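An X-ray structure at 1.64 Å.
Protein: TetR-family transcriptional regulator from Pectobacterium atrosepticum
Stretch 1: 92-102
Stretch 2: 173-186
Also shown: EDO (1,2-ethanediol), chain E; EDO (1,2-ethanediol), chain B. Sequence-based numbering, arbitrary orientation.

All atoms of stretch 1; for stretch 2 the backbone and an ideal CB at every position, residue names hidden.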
# COMPACT_ATOMS: atom_id res chain seq x y z
N ARG A 92 -11.26 13.95 -8.76
CA ARG A 92 -11.34 13.06 -7.61
C ARG A 92 -9.95 12.46 -7.29
O ARG A 92 -9.51 12.43 -6.11
CB ARG A 92 -12.33 11.96 -7.89
CG ARG A 92 -12.43 10.94 -6.81
CD ARG A 92 -13.64 10.08 -7.02
NE ARG A 92 -13.51 8.82 -6.31
CZ ARG A 92 -14.50 7.95 -6.16
NH1 ARG A 92 -15.71 8.20 -6.65
NH2 ARG A 92 -14.26 6.82 -5.50
N CYS A 93 -9.28 11.98 -8.33
CA CYS A 93 -7.94 11.44 -8.15
C CYS A 93 -6.97 12.51 -7.61
O CYS A 93 -6.21 12.25 -6.64
CB CYS A 93 -7.40 10.82 -9.42
SG CYS A 93 -8.26 9.34 -9.99
N ARG A 94 -6.99 13.71 -8.19
CA ARG A 94 -6.13 14.79 -7.69
C ARG A 94 -6.47 15.16 -6.24
O ARG A 94 -5.59 15.44 -5.43
CB ARG A 94 -6.27 16.01 -8.55
CG ARG A 94 -5.63 15.86 -9.91
CD ARG A 94 -5.52 17.22 -10.64
NE ARG A 94 -6.81 17.90 -10.78
CZ ARG A 94 -7.58 17.86 -11.87
NH1 ARG A 94 -7.23 17.19 -12.96
NH2 ARG A 94 -8.73 18.52 -11.87
N ALA A 95 -7.76 15.17 -5.92
CA ALA A 95 -8.22 15.53 -4.58
C ALA A 95 -7.69 14.58 -3.50
O ALA A 95 -7.30 14.99 -2.39
CB ALA A 95 -9.74 15.61 -4.55
N TYR A 96 -7.57 13.30 -3.85
CA TYR A 96 -6.98 12.32 -2.96
C TYR A 96 -5.53 12.70 -2.59
O TYR A 96 -5.11 12.60 -1.41
CB TYR A 96 -7.04 10.93 -3.59
CG TYR A 96 -6.64 9.86 -2.65
CD1 TYR A 96 -5.28 9.56 -2.45
CD2 TYR A 96 -7.58 9.13 -1.93
CE1 TYR A 96 -4.90 8.56 -1.54
CE2 TYR A 96 -7.20 8.13 -1.04
CZ TYR A 96 -5.84 7.87 -0.85
OH TYR A 96 -5.37 6.89 0.01
N LEU A 97 -4.77 13.11 -3.58
CA LEU A 97 -3.41 13.58 -3.33
C LEU A 97 -3.39 14.90 -2.56
O LEU A 97 -2.55 15.08 -1.66
CB LEU A 97 -2.66 13.76 -4.64
CG LEU A 97 -2.48 12.51 -5.50
CD1 LEU A 97 -1.49 12.80 -6.65
CD2 LEU A 97 -2.00 11.31 -4.67
N GLU A 98 -4.27 15.82 -2.92
CA GLU A 98 -4.39 17.13 -2.23
C GLU A 98 -4.71 16.94 -0.74
O GLU A 98 -4.21 17.70 0.10
CB GLU A 98 -5.47 17.98 -2.89
CG GLU A 98 -5.05 18.47 -4.24
CD GLU A 98 -6.17 19.06 -5.09
OE1 GLU A 98 -7.37 18.91 -4.75
OE2 GLU A 98 -5.81 19.66 -6.13
N MSE A 99 -5.47 15.90 -0.40
CA MSE A 99 -5.75 15.57 0.99
C MSE A 99 -4.52 15.24 1.80
O MSE A 99 -4.52 15.40 3.03
CB MSE A 99 -6.71 14.42 1.04
CG MSE A 99 -8.05 14.82 0.82
SE MSE A 99 -9.23 13.22 0.63
CE MSE A 99 -10.79 14.24 0.42
N ALA A 100 -3.43 14.81 1.15
CA ALA A 100 -2.19 14.46 1.85
C ALA A 100 -1.52 15.67 2.51
O ALA A 100 -0.58 15.50 3.29
CB ALA A 100 -1.21 13.79 0.92
N LEU A 101 -1.95 16.88 2.15
CA LEU A 101 -1.41 18.10 2.79
C LEU A 101 -2.35 18.66 3.85
O LEU A 101 -2.01 19.65 4.51
CB LEU A 101 -1.11 19.16 1.75
CG LEU A 101 -0.05 18.79 0.69
CD1 LEU A 101 0.27 20.01 -0.21
CD2 LEU A 101 1.22 18.22 1.33
N GLU A 102 -3.53 18.08 4.02
CA GLU A 102 -4.41 18.54 5.09
C GLU A 102 -3.87 18.01 6.41
O GLU A 102 -3.56 16.83 6.54
CB GLU A 102 -5.85 18.04 4.85
CG GLU A 102 -6.43 18.56 3.55
CD GLU A 102 -7.86 18.14 3.31
OE1 GLU A 102 -8.47 17.49 4.21
OE2 GLU A 102 -8.40 18.49 2.22
N UNK A 173 8.90 19.12 2.00
CA UNK A 173 8.19 20.01 1.09
C UNK A 173 7.04 19.27 0.42
O UNK A 173 7.08 18.89 -0.76
CB UNK A 173 9.14 20.58 0.04
N UNK A 174 5.99 19.07 1.20
CA UNK A 174 4.79 18.44 0.70
C UNK A 174 4.17 19.23 -0.44
O UNK A 174 3.64 18.64 -1.38
CB UNK A 174 3.78 18.27 1.83
N UNK A 175 4.20 20.57 -0.39
CA UNK A 175 3.61 21.35 -1.48
C UNK A 175 4.26 21.07 -2.82
O UNK A 175 3.56 20.88 -3.85
CB UNK A 175 3.71 22.84 -1.17
N UNK A 176 5.58 21.00 -2.81
CA UNK A 176 6.37 20.67 -4.01
C UNK A 176 6.02 19.26 -4.51
O UNK A 176 5.74 19.05 -5.69
CB UNK A 176 7.87 20.77 -3.71
N UNK A 177 6.04 18.30 -3.59
CA UNK A 177 5.73 16.90 -3.95
C UNK A 177 4.31 16.78 -4.49
O UNK A 177 4.06 16.04 -5.45
CB UNK A 177 5.90 15.98 -2.74
N UNK A 178 3.37 17.49 -3.88
CA UNK A 178 1.99 17.44 -4.42
C UNK A 178 1.89 17.82 -5.92
O UNK A 178 1.24 17.12 -6.71
CB UNK A 178 1.10 18.38 -3.61
N UNK A 179 2.51 18.93 -6.31
CA UNK A 179 2.50 19.34 -7.71
C UNK A 179 3.13 18.28 -8.63
O UNK A 179 2.63 17.95 -9.72
CB UNK A 179 3.24 20.67 -7.86
N UNK A 180 4.25 17.74 -8.19
CA UNK A 180 4.94 16.66 -8.93
C UNK A 180 4.08 15.43 -9.05
O UNK A 180 4.01 14.81 -10.11
CB UNK A 180 6.26 16.29 -8.25
N UNK A 181 3.43 15.06 -7.95
CA UNK A 181 2.53 13.91 -7.96
C UNK A 181 1.37 14.05 -8.91
O UNK A 181 1.04 13.14 -9.68
CB UNK A 181 1.99 13.66 -6.55
N UNK A 182 0.75 15.23 -8.87
CA UNK A 182 -0.38 15.49 -9.73
C UNK A 182 0.05 15.47 -11.18
O UNK A 182 -0.64 14.91 -12.03
CB UNK A 182 -1.03 16.83 -9.38
N UNK A 183 1.21 16.07 -11.49
CA UNK A 183 1.66 16.09 -12.89
C UNK A 183 1.95 14.68 -13.37
O UNK A 183 1.66 14.35 -14.50
CB UNK A 183 2.90 16.97 -13.05
N UNK A 184 2.59 13.86 -12.54
CA UNK A 184 2.92 12.48 -12.95
C UNK A 184 1.61 11.68 -13.10
O UNK A 184 1.43 10.90 -14.04
CB UNK A 184 3.85 11.81 -11.93
N UNK A 185 0.70 11.86 -12.15
CA UNK A 185 -0.60 11.18 -12.19
C UNK A 185 -1.31 11.40 -13.53
O UNK A 185 -1.90 10.48 -14.12
CB UNK A 185 -1.49 11.67 -11.04
N UNK A 186 -1.28 12.64 -14.00
CA UNK A 186 -1.95 12.99 -15.25
C UNK A 186 -1.43 12.15 -16.42
O UNK A 186 -2.19 11.77 -17.30
CB UNK A 186 -1.76 14.48 -15.55
C1 EDO E . -10.12 17.89 -1.17
O1 EDO E . -11.36 17.98 -1.87
C2 EDO E . -8.90 18.07 -2.05
O2 EDO E . -8.53 19.46 -2.07
C1 EDO B . -9.78 8.17 -4.81
O1 EDO B . -11.22 8.01 -4.79
C2 EDO B . -9.16 6.94 -4.15
O2 EDO B . -9.31 5.76 -4.99

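The second stretch is helical from 174 onward and runs nearly antiparallel to helix 92-98, at 157°, with axes 10.0 Å apart at closest approach. Position 173 lies just before the helix, its CB directed away from stretch 1. An N-cap favours Asp, Asn, Ser or Thr, which can accept from a free backbone NH. Asp 173 OD1 accepts from the backbone N of 176 at 3.1 Å, a capping bond.

At 174 the CB points toward stretch 1, and an ideal CB would lie 2.6 Å from Leu 101 CD2, a clash. This contact leaves room for glycine alone: Gly 174, whose C lies 3.6 Å from Leu 101 CD2.

Position 175 points sideways, its ideal CB 4.6 Å from Leu 101 CD1, so polar or small apolar residues would serve. Asn 175 brings OD1 to 3.3 Å from Leu 101 CD1, a contact without a hydrogen bond. Positions 176 and 177 have nothing of stretch 1 near their ideal CB; they are Ala 176 and Arg 177.

Position 178 points toward stretch 1, with Leu 101 CD1 3.9 Å from its ideal CB and Leu 97 nearby. A branched aliphatic or Met would suit. Leu 178 (t, p) places CD2 3.4 Å from Leu 101 CD1 and CD1 3.7 Å from Leu 97 CB, so its two methyls meet different leucines.

Positions 179 and 180 are out of reach: Ala 179 and Gln 180. At 181 the CB direction is again toward stretch 1, with an ideal CB 3.6 Å from Leu 97 CD1. Leu 97 CD1 lies close enough that a small residue, glycine or alanine, suits best. Gly 181 lets Leu 97 CD1 approach its C to 3.9 Å.

Position 182 points sideways between the Arg 94 aliphatic chain and Leu 97, inviting Val, Ile or Leu. Val 182 sets CG1 3.5 Å from Arg 94 CD and CG2 4.1 Å from Leu 97 CD1. Positions 183 and 184, out of reach, are both alanine.

Position 185 points toward Leu 97 and Cys 93, a site for a sizeable apolar side chain. Leu 185 CD2 lies 4.0 Å from Leu 97 CD1 and 3.9 Å from Cys 93 CB; together with 178, 181 and 182 it forms the hole that receives Leu 97.

Position 186 points sideways, yet the Arg 94 guanidinium is available to an acid long enough to reach it. Glu 186 curls (m, m) so that OE2 accepts from Arg 94 NH1 at 2.9 Å, a salt bridge near the guanidinium plane.

Stretch 2 173-186: DGNARLAQGVAALE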
# COMPACT_ATOMS: atom_id res chain seq x y z
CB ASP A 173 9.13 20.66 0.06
CG ASP A 173 8.57 21.96 -0.47
OD1 ASP A 173 7.32 22.09 -0.52
OD2 ASP A 173 9.38 22.86 -0.81
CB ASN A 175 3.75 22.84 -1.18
CG ASN A 175 2.92 23.27 -0.00
OD1 ASN A 175 1.75 22.93 0.10
ND2 ASN A 175 3.53 24.07 0.88
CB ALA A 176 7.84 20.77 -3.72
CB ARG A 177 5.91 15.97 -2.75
CG ARG A 177 7.36 15.80 -2.39
CD ARG A 177 7.58 14.60 -1.54
NE ARG A 177 9.00 14.42 -1.34
CZ ARG A 177 9.58 13.39 -0.72
NH1 ARG A 177 8.86 12.45 -0.20
NH2 ARG A 177 10.91 13.33 -0.61
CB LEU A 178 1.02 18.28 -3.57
CG LEU A 178 -0.39 18.48 -4.09
CD1 LEU A 178 -1.11 17.13 -4.28
CD2 LEU A 178 -1.22 19.41 -3.20
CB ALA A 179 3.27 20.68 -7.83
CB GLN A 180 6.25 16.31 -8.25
CG GLN A 180 7.28 17.44 -8.32
CD GLN A 180 8.49 17.18 -7.51
OE1 GLN A 180 8.42 16.59 -6.42
NE2 GLN A 180 9.65 17.63 -8.03
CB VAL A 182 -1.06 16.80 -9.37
CG1 VAL A 182 -1.99 17.23 -10.47
CG2 VAL A 182 -1.85 16.65 -8.04
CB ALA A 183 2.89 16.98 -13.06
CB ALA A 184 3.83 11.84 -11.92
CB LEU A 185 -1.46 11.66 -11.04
CG LEU A 185 -2.90 11.16 -10.99
CD1 LEU A 185 -2.95 9.64 -10.74
CD2 LEU A 185 -3.65 11.93 -9.89
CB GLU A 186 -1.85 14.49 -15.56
CG GLU A 186 -2.54 15.40 -14.55
CD GLU A 186 -4.07 15.38 -14.57
OE1 GLU A 186 -4.72 14.48 -15.17
OE2 GLU A 186 -4.63 16.29 -13.91
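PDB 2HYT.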